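Local coordinates for protein gamma-glutamyltranspeptidase (Ggt) (Helicobacter pylori 26695, PDB 5BPK) that probably cleaves and transfers the gamma-glutamyl group of glutathione and related compounds, as an Ntn-hydrolase of the gamma-glutamyltranspeptidase family, at residues 99-105 / 258-264; 127-131 / 186-192; 295-299 / 350-356. One frame throughout, in Å; residues are numbered along the deposited sequence.

Interaction 1: residues 99-105 / 258-264; sequences ALDFREK and SYNVKWR. With 4UD ((2S)-amino[(5S)-4,5-dihydro-1,2-oxazol-5-yl]acetic acid), chain O; EDO (1,2-ethanediol), chain M.
Ala99, Leu100 and Asp101 pair with Arg264, Trp263 and Lys262 as neighbouring antiparallel strands in the central sheet of this Ntn-hydrolase fold, at 148° between their short axes. The tight part starts at the buried Asp101. Arg264 holds it side-on, NE (2.8 Å) and NH2 (2.9 Å) both donating to OD2, a salt bridge with carboxylate and guanidinium planes 23° apart; NH2 also pairs with Asp334. Chi1 of 169° sets Asp101 CG beside the carbonyl carbon, on the side of the chain that runs on to Arg103, whose N donates to OD1 at 2.9 Å in an Asx turn. OD1 also forms a salt bridge with Arg69 of the other chain. Arg103 NH1 donates to O9 of the bound 4UD at 2.9 Å, while Asp43 and Glu40 of the other chain form salt bridges with the same guanidinium. Lys105, also buried, lays CD against Tyr259 CD1, and Tyr259 OH donates to Arg103 O at 2.7 Å, from above the carbonyl plane.

The looser side is a partly exposed rim. Asn260 OD1 accepts from Lys105 NZ at 2.8 Å, and Lys262 leads away to Asp334. Leu100 CD1 covers one face of Trp263, a CH-pi contact, while at the ring edge NE1 donates to 1,2-ethanediol O1 at 3.1 Å.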
loop_
_atom_site.group_PDB
_atom_site.type_symbol
_atom_site.label_atom_id
_atom_site.label_comp_id
_atom_site.label_asym_id
_atom_site.label_seq_id
_atom_site.Cartn_x
_atom_site.Cartn_y
_atom_site.Cartn_z
ATOM N N ALA A 99 2.469 14.795 1.117
ATOM C CA ALA A 99 1.925 13.520 0.655
ATOM C C ALA A 99 1.685 13.636 -0.836
ATOM O O ALA A 99 1.081 14.609 -1.293
ATOM C CB ALA A 99 0.638 13.197 1.370
ATOM N N LEU A 100 2.194 12.679 -1.596
ATOM C CA LEU A 100 1.968 12.630 -3.025
ATOM C C LEU A 100 0.918 11.563 -3.347
ATOM O O LEU A 100 1.092 10.396 -3.029
ATOM C CB LEU A 100 3.267 12.325 -3.760
ATOM C CG LEU A 100 3.180 12.226 -5.281
ATOM C CD1 LEU A 100 2.680 13.502 -5.912
ATOM C CD2 LEU A 100 4.537 11.803 -5.844
ATOM N N ASP A 101 -0.160 12.005 -3.977
ATOM C CA ASP A 101 -1.250 11.161 -4.451
ATOM C C ASP A 101 -0.978 10.871 -5.929
ATOM O O ASP A 101 -1.159 11.750 -6.782
ATOM C CB ASP A 101 -2.580 11.933 -4.236
ATOM C CG ASP A 101 -3.792 11.308 -4.921
ATOM O OD1 ASP A 101 -3.683 10.294 -5.639
ATOM O OD2 ASP A 101 -4.884 11.902 -4.743
ATOM N N PHE A 102 -0.536 9.644 -6.221
ATOM C CA PHE A 102 -0.511 9.134 -7.590
ATOM C C PHE A 102 -1.429 7.908 -7.744
ATOM O O PHE A 102 -1.132 6.948 -8.447
ATOM C CB PHE A 102 0.924 8.927 -8.112
ATOM C CG PHE A 102 1.781 7.960 -7.320
ATOM C CD1 PHE A 102 2.503 8.382 -6.213
ATOM C CD2 PHE A 102 1.975 6.664 -7.773
ATOM C CE1 PHE A 102 3.342 7.504 -5.537
ATOM C CE2 PHE A 102 2.805 5.771 -7.083
ATOM C CZ PHE A 102 3.495 6.203 -5.961
ATOM N N ARG A 103 -2.572 7.994 -7.075
ATOM C CA ARG A 103 -3.620 6.980 -7.154
ATOM C C ARG A 103 -4.287 6.997 -8.526
ATOM O O ARG A 103 -4.469 8.055 -9.131
ATOM C CB ARG A 103 -4.653 7.257 -6.066
ATOM C CG ARG A 103 -5.814 6.280 -5.961
ATOM C CD ARG A 103 -5.389 4.893 -5.508
ATOM N NE ARG A 103 -6.527 4.151 -4.960
ATOM C CZ ARG A 103 -6.477 2.896 -4.519
ATOM N NH1 ARG A 103 -5.365 2.194 -4.593
ATOM N NH2 ARG A 103 -7.560 2.326 -4.014
ATOM N N GLU A 104 -4.702 5.826 -9.009
ATOM C CA GLU A 104 -5.423 5.762 -10.278
ATOM C C GLU A 104 -6.740 6.523 -10.206
ATOM O O GLU A 104 -7.345 6.657 -9.134
ATOM C CB GLU A 104 -5.702 4.332 -10.716
ATOM C CG GLU A 104 -4.470 3.448 -10.854
ATOM C CD GLU A 104 -4.224 2.603 -9.616
ATOM O OE1 GLU A 104 -4.196 3.175 -8.495
ATOM O OE2 GLU A 104 -4.051 1.374 -9.783
ATOM N N LYS A 105 -7.184 7.000 -11.371
ATOM C CA LYS A 105 -8.477 7.662 -11.517
ATOM C C LYS A 105 -9.444 6.788 -12.292
ATOM O O LYS A 105 -9.049 6.122 -13.273
ATOM C CB LYS A 105 -8.311 8.963 -12.285
ATOM C CG LYS A 105 -7.484 10.011 -11.581
ATOM C CD LYS A 105 -7.021 11.112 -12.533
ATOM C CE LYS A 105 -8.157 11.923 -13.153
ATOM N NZ LYS A 105 -7.643 12.985 -14.083
ATOM N N SER A 258 -4.831 13.560 -19.441
ATOM C CA SER A 258 -5.412 14.304 -18.319
ATOM C C SER A 258 -5.067 13.746 -16.922
ATOM O O SER A 258 -5.528 14.296 -15.904
ATOM C CB SER A 258 -6.933 14.426 -18.476
ATOM O OG SER A 258 -7.602 13.176 -18.451
ATOM N N TYR A 259 -4.242 12.704 -16.853
ATOM C CA TYR A 259 -3.870 12.145 -15.548
ATOM C C TYR A 259 -3.007 13.157 -14.804
ATOM O O TYR A 259 -2.022 13.662 -15.352
ATOM C CB TYR A 259 -3.122 10.791 -15.607
ATOM C CG TYR A 259 -2.883 10.359 -14.184
ATOM C CD1 TYR A 259 -3.882 9.701 -13.482
ATOM C CD2 TYR A 259 -1.746 10.768 -13.487
ATOM C CE1 TYR A 259 -3.734 9.392 -12.156
ATOM C CE2 TYR A 259 -1.586 10.474 -12.140
ATOM C CZ TYR A 259 -2.594 9.792 -11.482
ATOM O OH TYR A 259 -2.467 9.511 -10.150
ATOM N N ASN A 260 -3.378 13.420 -13.552
ATOM C CA ASN A 260 -2.712 14.397 -12.706
ATOM C C ASN A 260 -2.378 13.800 -11.340
ATOM O O ASN A 260 -3.252 13.214 -10.707
ATOM C CB ASN A 260 -3.613 15.647 -12.533
ATOM C CG ASN A 260 -5.072 15.325 -12.056
ATOM O OD1 ASN A 260 -5.728 14.370 -12.517
ATOM N ND2 ASN A 260 -5.593 16.176 -11.164
ATOM N N VAL A 261 -1.122 13.902 -10.901
ATOM C CA VAL A 261 -0.813 13.667 -9.476
ATOM C C VAL A 261 -1.333 14.848 -8.678
ATOM O O VAL A 261 -1.615 15.907 -9.239
ATOM C CB VAL A 261 0.714 13.489 -9.168
ATOM C CG1 VAL A 261 1.303 12.329 -9.977
ATOM C CG2 VAL A 261 1.493 14.790 -9.389
ATOM N N LYS A 262 -1.483 14.657 -7.372
ATOM C CA LYS A 262 -1.807 15.744 -6.469
ATOM C C LYS A 262 -0.888 15.726 -5.265
ATOM O O LYS A 262 -0.739 14.707 -4.595
ATOM C CB LYS A 262 -3.256 15.664 -6.030
ATOM C CG LYS A 262 -4.203 15.967 -7.196
ATOM C CD LYS A 262 -5.626 16.205 -6.762
ATOM C CE LYS A 262 -5.767 17.395 -5.833
ATOM N NZ LYS A 262 -7.178 17.883 -5.786
ATOM N N TRP A 263 -0.240 16.859 -5.014
ATOM C CA TRP A 263 0.469 17.060 -3.760
ATOM C C TRP A 263 -0.533 17.488 -2.708
ATOM O O TRP A 263 -1.173 18.537 -2.834
ATOM C CB TRP A 263 1.552 18.119 -3.903
ATOM C CG TRP A 263 2.642 17.721 -4.819
ATOM C CD1 TRP A 263 2.800 18.096 -6.120
ATOM C CD2 TRP A 263 3.742 16.862 -4.510
ATOM N NE1 TRP A 263 3.929 17.518 -6.644
ATOM C CE2 TRP A 263 4.536 16.763 -5.677
ATOM C CE3 TRP A 263 4.145 16.180 -3.360
ATOM C CZ2 TRP A 263 5.712 16.002 -5.719
ATOM C CZ3 TRP A 263 5.307 15.437 -3.402
ATOM C CH2 TRP A 263 6.074 15.347 -4.577
ATOM N N ARG A 264 -0.681 16.664 -1.682
ATOM C CA ARG A 264 -1.679 16.878 -0.654
ATOM C C ARG A 264 -1.008 17.040 0.694
ATOM O O ARG A 264 0.114 16.572 0.912
ATOM C CB ARG A 264 -2.648 15.701 -0.605
ATOM C CG ARG A 264 -3.326 15.386 -1.940
ATOM C CD ARG A 264 -4.472 14.449 -1.719
ATOM N NE ARG A 264 -5.181 13.981 -2.907
ATOM C CZ ARG A 264 -6.331 14.486 -3.359
ATOM N NH1 ARG A 264 -6.888 15.537 -2.774
ATOM N NH2 ARG A 264 -6.930 13.932 -4.413
HETATM C C3 4UD O . -2.233 -3.748 -1.592
HETATM C C4 4UD O . -3.813 -2.229 -1.946
HETATM C C5 4UD O . -3.379 -3.564 -2.524
HETATM C C6 4UD O . -5.307 -1.901 -2.083
HETATM C C8 4UD O . -5.492 -0.505 -1.534
HETATM O O9 4UD O . -5.255 0.467 -2.209
HETATM O O10 4UD O . -5.921 -0.322 -0.264
HETATM N N7 4UD O . -5.710 -1.898 -3.496
HETATM O O2 4UD O . -3.515 -2.298 -0.554
HETATM N N1 4UD O . -2.390 -3.017 -0.539
HETATM C C1 EDO M . 4.839 17.684 -10.334
HETATM O O1 EDO M . 3.587 17.932 -9.692
HETATM C C2 EDO M . 5.968 17.803 -9.316
HETATM O O2 EDO M . 7.238 17.894 -9.976
HETATM O O HOH W 1 -9.607 13.522 -16.756
#

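Interaction 2: residues 127-131 / 186-192; sequences SEDGY and RFLKYSS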
loop_
_atom_site.group_PDB
_atom_site.type_symbol
_atom_site.label_atom_id
_atom_site.label_comp_id
_atom_site.label_asym_id
_atom_site.label_seq_id
_atom_site.Cartn_x
_atom_site.Cartn_y
_atom_site.Cartn_z
ATOM N N SER A 127 -15.016 -6.364 -12.200
ATOM C CA SER A 127 -14.178 -5.413 -11.454
ATOM C C SER A 127 -12.793 -5.984 -11.097
ATOM O O SER A 127 -11.970 -5.283 -10.481
ATOM C CB SER A 127 -14.907 -4.970 -10.168
ATOM O OG SER A 127 -14.885 -5.966 -9.154
ATOM N N GLU A 128 -12.535 -7.239 -11.481
ATOM C CA GLU A 128 -11.353 -7.982 -11.011
ATOM C C GLU A 128 -10.388 -8.415 -12.124
ATOM O O GLU A 128 -9.177 -8.258 -11.984
ATOM C CB GLU A 128 -11.788 -9.235 -10.245
ATOM C CG GLU A 128 -12.555 -8.972 -8.960
ATOM C CD GLU A 128 -12.893 -10.252 -8.199
ATOM O OE1 GLU A 128 -12.057 -11.168 -8.158
ATOM O OE2 GLU A 128 -13.993 -10.332 -7.619
ATOM N N ASP A 129 -10.929 -9.011 -13.189
ATOM C CA ASP A 129 -10.142 -9.554 -14.297
ATOM C C ASP A 129 -10.397 -8.727 -15.555
ATOM O O ASP A 129 -11.555 -8.502 -15.940
ATOM C CB ASP A 129 -10.541 -11.014 -14.598
ATOM C CG ASP A 129 -10.208 -11.987 -13.475
ATOM O OD1 ASP A 129 -9.542 -11.602 -12.484
ATOM O OD2 ASP A 129 -10.627 -13.167 -13.601
ATOM N N GLY A 130 -9.328 -8.305 -16.222
ATOM C CA GLY A 130 -9.425 -7.665 -17.527
ATOM C C GLY A 130 -9.403 -6.151 -17.550
ATOM O O GLY A 130 -9.075 -5.501 -16.557
ATOM N N TYR A 131 -9.798 -5.600 -18.692
ATOM C CA TYR A 131 -9.488 -4.222 -19.059
ATOM C C TYR A 131 -10.403 -3.164 -18.424
ATOM O O TYR A 131 -9.966 -2.033 -18.181
ATOM C CB TYR A 131 -9.488 -4.071 -20.585
ATOM C CG TYR A 131 -8.342 -4.779 -21.298
ATOM C CD1 TYR A 131 -8.305 -6.174 -21.415
ATOM C CD2 TYR A 131 -7.298 -4.051 -21.854
ATOM C CE1 TYR A 131 -7.258 -6.816 -22.081
ATOM C CE2 TYR A 131 -6.244 -4.678 -22.511
ATOM C CZ TYR A 131 -6.224 -6.064 -22.617
ATOM O OH TYR A 131 -5.190 -6.689 -23.277
ATOM N N ARG A 186 -5.876 -16.749 -14.905
ATOM C CA ARG A 186 -6.245 -15.366 -15.181
ATOM C C ARG A 186 -5.489 -14.852 -16.405
ATOM O O ARG A 186 -6.090 -14.268 -17.300
ATOM C CB ARG A 186 -5.964 -14.479 -13.965
ATOM C CG ARG A 186 -6.680 -14.936 -12.694
ATOM C CD ARG A 186 -6.369 -14.019 -11.518
ATOM N NE ARG A 186 -6.963 -12.706 -11.714
ATOM C CZ ARG A 186 -6.386 -11.537 -11.427
ATOM N NH1 ARG A 186 -5.149 -11.465 -10.934
ATOM N NH2 ARG A 186 -7.059 -10.427 -11.655
ATOM N N PHE A 187 -4.175 -15.099 -16.451
ATOM C CA PHE A 187 -3.347 -14.687 -17.590
ATOM C C PHE A 187 -3.875 -15.266 -18.895
ATOM O O PHE A 187 -3.865 -14.606 -19.927
ATOM C CB PHE A 187 -1.911 -15.185 -17.455
ATOM C CG PHE A 187 -1.106 -14.539 -16.360
ATOM C CD1 PHE A 187 -1.168 -13.176 -16.101
ATOM C CD2 PHE A 187 -0.197 -15.302 -15.651
ATOM C CE1 PHE A 187 -0.366 -12.620 -15.119
ATOM C CE2 PHE A 187 0.593 -14.746 -14.672
ATOM C CZ PHE A 187 0.512 -13.409 -14.410
ATOM N N LEU A 188 -4.330 -16.513 -18.840
ATOM C CA LEU A 188 -4.760 -17.228 -20.042
ATOM C C LEU A 188 -6.041 -16.652 -20.654
ATOM O O LEU A 188 -6.406 -17.014 -21.776
ATOM C CB LEU A 188 -4.910 -18.732 -19.760
ATOM C CG LEU A 188 -3.601 -19.519 -19.686
ATOM C CD1 LEU A 188 -3.793 -20.844 -18.982
ATOM C CD2 LEU A 188 -2.990 -19.728 -21.082
ATOM N N LYS A 189 -6.713 -15.754 -19.935
ATOM C CA LYS A 189 -7.849 -15.029 -20.497
ATOM C C LYS A 189 -7.480 -13.934 -21.500
ATOM O O LYS A 189 -8.358 -13.462 -22.239
ATOM C CB LYS A 189 -8.682 -14.393 -19.386
ATOM C CG LYS A 189 -9.301 -15.371 -18.409
ATOM C CD LYS A 189 -10.098 -14.621 -17.365
ATOM C CE LYS A 189 -10.694 -15.516 -16.323
ATOM N NZ LYS A 189 -11.703 -14.756 -15.506
ATOM N N TYR A 190 -6.204 -13.516 -21.519
ATOM C CA TYR A 190 -5.760 -12.334 -22.277
ATOM C C TYR A 190 -4.605 -12.667 -23.202
ATOM O O TYR A 190 -3.571 -13.177 -22.759
ATOM C CB TYR A 190 -5.406 -11.183 -21.302
ATOM C CG TYR A 190 -6.558 -10.983 -20.361
ATOM C CD1 TYR A 190 -7.770 -10.490 -20.827
ATOM C CD2 TYR A 190 -6.473 -11.389 -19.038
ATOM C CE1 TYR A 190 -8.854 -10.374 -19.992
ATOM C CE2 TYR A 190 -7.552 -11.277 -18.196
ATOM C CZ TYR A 190 -8.737 -10.776 -18.679
ATOM O OH TYR A 190 -9.808 -10.686 -17.828
ATOM N N SER A 191 -4.803 -12.418 -24.496
ATOM C CA SER A 191 -3.756 -12.674 -25.486
ATOM C C SER A 191 -2.476 -11.907 -25.166
ATOM O O SER A 191 -1.399 -12.432 -25.362
ATOM C CB SER A 191 -4.244 -12.374 -26.913
ATOM O OG SER A 191 -4.738 -11.066 -27.027
ATOM N N SER A 192 -2.596 -10.675 -24.658
ATOM C CA SER A 192 -1.423 -9.891 -24.277
ATOM C C SER A 192 -0.592 -10.581 -23.186
ATOM O O SER A 192 0.611 -10.774 -23.355
ATOM C CB SER A 192 -1.861 -8.510 -23.813
ATOM O OG SER A 192 -2.740 -8.640 -22.711
HETATM O O HOH W 2 -5.211 -9.094 -24.625
#
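Asp129 lies between Arg186 and Lys189 in a salt-bridge network that ties the loop after strand 97-102 to the end of helix 174-187 and the type I turn Phe187-Tyr190. The carboxylate divides its oxygens between the two bases. OD1 takes both NE and NH2 of Arg186, each at 2.9 Å, in a side-on grip on a single atom; the oxygen lies in the guanidinium plane, yet the carboxylate is turned 42° from that plane and both nitrogens arrive from one of its faces. The bend of Arg186 at chi3 (68°) turns the guanidinium so that NE and NH2 both face OD1, and its NH2 also donates to Gly25 O of the other chain. Lys189 runs extended and crosses the aspartate at about a right angle, bringing NZ to the anti lone pair of OD2 at 2.7 Å.

Beyond Gly130 two tyrosines meet as an offset edge-to-face pair. The edge of Tyr131 is directed at the face of Tyr190, with centroids 6.0 Å apart and planes at 72°. Tyr190 CZ lies 3.4 Å from Gly130 CA, a close fit against a residue with no side chain. Tyr131 OH is hydrogen-bonded to Asp243 OD2 of helix 234-246. It also accepts from a water at 2.8 Å, and the same water accepts from Ser192 N at 3.1 Å.

Interaction 3: residues 295-299 / 350-356; sequences VMENA and KKIFDTI
Val295 O, which lies against Phe353 CD1 at 3.5 Å, accepts from both Asn298 N and ND2 where the type I turn Met296-Ala299, at the end of helix 285-296, packs on helix 346-354. The two nitrogens, each 3.2 Å from Val295 O, approach from the same face of the carbonyl plane. The ND2 bond is fairly straight at the hydrogen (160°), though the donor stands above the carbonyl plane. It restrains the amide, while the backbone of the turn places CB over the partner ring. Asn298 CB lies 3.4 Å from the centroid of Phe353, 11° off the normal, a CH-pi contact over the centre of one face.

With CG anti to the backbone N (chi1 -179°), Phe353 extends its ring along Asn298, one face against CB, until CE1 reaches Ala299 CB. No hydrogen bond crosses between the segments, and the join is essentially apolar. Val295 divides its branches: CG2 touches Ile352 CG2 at 3.9 Å, while CG1 lies near both Phe353 CB and Ile356 CD1. Helix 309-329 backs this apolar patch, with Ala318 against Val295. At the exposed margin Lys350 bends at chi2, laying its CD 3.5 Å from Asn298 OD1 and carrying NZ to the syn lone pair of Asp354 OD1 at 2.6 Å.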
loop_
_atom_site.group_PDB
_atom_site.type_symbol
_atom_site.label_atom_id
_atom_site.label_comp_id
_atom_site.label_asym_id
_atom_site.label_seq_id
_atom_site.Cartn_x
_atom_site.Cartn_y
_atom_site.Cartn_z
ATOM N N VAL A 295 -7.264 6.238 20.250
ATOM C CA VAL A 295 -8.048 5.468 21.223
ATOM C C VAL A 295 -7.090 4.780 22.203
ATOM O O VAL A 295 -7.252 4.877 23.425
ATOM C CB VAL A 295 -8.980 4.411 20.554
ATOM C CG1 VAL A 295 -9.727 3.586 21.610
ATOM C CG2 VAL A 295 -9.979 5.075 19.623
ATOM N N MET A 296 -6.088 4.103 21.650
ATOM C CA MET A 296 -5.101 3.345 22.423
ATOM C C MET A 296 -4.316 4.227 23.409
ATOM O O MET A 296 -3.915 3.765 24.490
ATOM C CB MET A 296 -4.121 2.666 21.466
ATOM C CG MET A 296 -4.754 1.530 20.663
ATOM S SD MET A 296 -3.763 0.953 19.267
ATOM C CE MET A 296 -2.175 0.621 20.055
ATOM N N GLU A 297 -4.099 5.485 23.031
ATOM C CA GLU A 297 -3.317 6.431 23.845
ATOM C C GLU A 297 -3.914 6.628 25.244
ATOM O O GLU A 297 -3.196 7.012 26.188
ATOM C CB GLU A 297 -3.197 7.787 23.135
ATOM C CG GLU A 297 -2.055 8.645 23.638
ATOM C CD GLU A 297 -1.946 9.995 22.912
ATOM O OE1 GLU A 297 -2.982 10.604 22.548
ATOM O OE2 GLU A 297 -0.810 10.466 22.738
ATOM N N ASN A 298 -5.214 6.380 25.375
ATOM C CA ASN A 298 -5.890 6.500 26.667
ATOM C C ASN A 298 -5.526 5.427 27.688
ATOM O O ASN A 298 -5.876 5.552 28.870
ATOM C CB ASN A 298 -7.402 6.541 26.466
ATOM C CG ASN A 298 -7.859 7.832 25.820
ATOM O OD1 ASN A 298 -7.967 8.869 26.488
ATOM N ND2 ASN A 298 -8.113 7.786 24.506
ATOM N N ALA A 299 -4.830 4.389 27.243
ATOM C CA ALA A 299 -4.381 3.326 28.123
ATOM C C ALA A 299 -2.852 3.326 28.213
ATOM O O ALA A 299 -2.171 3.663 27.246
ATOM C CB ALA A 299 -4.888 1.980 27.604
ATOM N N LYS A 350 -11.463 9.541 22.747
ATOM C CA LYS A 350 -11.742 9.367 24.175
ATOM C C LYS A 350 -13.152 8.787 24.379
ATOM O O LYS A 350 -13.340 7.880 25.201
ATOM C CB LYS A 350 -11.532 10.690 24.937
ATOM C CG LYS A 350 -11.955 10.696 26.423
ATOM C CD LYS A 350 -11.319 9.582 27.256
ATOM C CE LYS A 350 -11.596 9.803 28.754
ATOM N NZ LYS A 350 -11.391 8.584 29.577
ATOM N N LYS A 351 -14.133 9.301 23.632
ATOM C CA LYS A 351 -15.501 8.769 23.668
ATOM C C LYS A 351 -15.551 7.289 23.281
ATOM O O LYS A 351 -16.244 6.492 23.909
ATOM C CB LYS A 351 -16.427 9.581 22.755
ATOM C CG LYS A 351 -16.811 10.922 23.347
ATOM C CD LYS A 351 -17.727 11.740 22.446
ATOM C CE LYS A 351 -17.830 13.178 22.959
ATOM N NZ LYS A 351 -18.820 14.005 22.216
ATOM N N ILE A 352 -14.799 6.923 22.253
ATOM C CA ILE A 352 -14.679 5.526 21.868
ATOM C C ILE A 352 -14.056 4.707 23.005
ATOM O O ILE A 352 -14.613 3.688 23.439
ATOM C CB ILE A 352 -13.822 5.342 20.584
ATOM C CG1 ILE A 352 -14.478 6.027 19.378
ATOM C CG2 ILE A 352 -13.624 3.843 20.303
ATOM C CD1 ILE A 352 -13.592 6.066 18.112
ATOM N N PHE A 353 -12.921 5.181 23.512
ATOM C CA PHE A 353 -12.230 4.494 24.603
ATOM C C PHE A 353 -13.164 4.223 25.797
ATOM O O PHE A 353 -13.170 3.126 26.351
ATOM C CB PHE A 353 -11.004 5.285 25.051
ATOM C CG PHE A 353 -10.243 4.621 26.150
ATOM C CD1 PHE A 353 -9.395 3.557 25.876
ATOM C CD2 PHE A 353 -10.395 5.039 27.468
ATOM C CE1 PHE A 353 -8.709 2.926 26.883
ATOM C CE2 PHE A 353 -9.699 4.420 28.486
ATOM C CZ PHE A 353 -8.854 3.362 28.198
ATOM N N ASP A 354 -13.972 5.213 26.156
ATOM C CA ASP A 354 -14.824 5.113 27.349
ATOM C C ASP A 354 -15.935 4.061 27.202
ATOM O O ASP A 354 -16.511 3.628 28.214
ATOM C CB ASP A 354 -15.417 6.485 27.711
ATOM C CG ASP A 354 -14.376 7.457 28.294
ATOM O OD1 ASP A 354 -13.286 7.019 28.725
ATOM O OD2 ASP A 354 -14.661 8.677 28.340
ATOM N N THR A 355 -16.235 3.644 25.966
ATOM C CA THR A 355 -17.209 2.563 25.724
ATOM C C THR A 355 -16.611 1.153 25.869
ATOM O O THR A 355 -17.344 0.154 25.887
ATOM C CB THR A 355 -17.885 2.672 24.321
ATOM O OG1 THR A 355 -16.933 2.372 23.284
ATOM C CG2 THR A 355 -18.473 4.065 24.104
ATOM N N ILE A 356 -15.288 1.062 25.952
ATOM C CA ILE A 356 -14.625 -0.229 26.012
ATOM C C ILE A 356 -14.720 -0.769 27.438
ATOM O O ILE A 356 -14.257 -0.131 28.384
ATOM C CB ILE A 356 -13.161 -0.153 25.542
ATOM C CG1 ILE A 356 -13.097 0.451 24.136
ATOM C CG2 ILE A 356 -12.521 -1.534 25.570
ATOM C CD1 ILE A 356 -11.712 0.736 23.648
#

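Overall arrangement
Interaction 1 lies nearest the centre of the chain, about 12 Å between centres, and touches 4UD through Arg103; Ser72, Ser73, Asp43 and Asn21 of the other chain also hydrogen-bond to that ligand. Interaction 2 is nested along the chain inside the loop that interaction 1 closes. Their centres are about 26 Å apart and their nearest atoms about 10 Å, and the Glu128 side chain remains about 11 Å from 4UD. Interaction 3 follows in series, about 34 Å from interaction 1 and 46 Å from interaction 2 between centres, across the chain's centre from the latter. Interactions 1 and 2 lie extensively against the other chain; beside interaction 3 it is reached at Met296 alone, which packs on its Leu102.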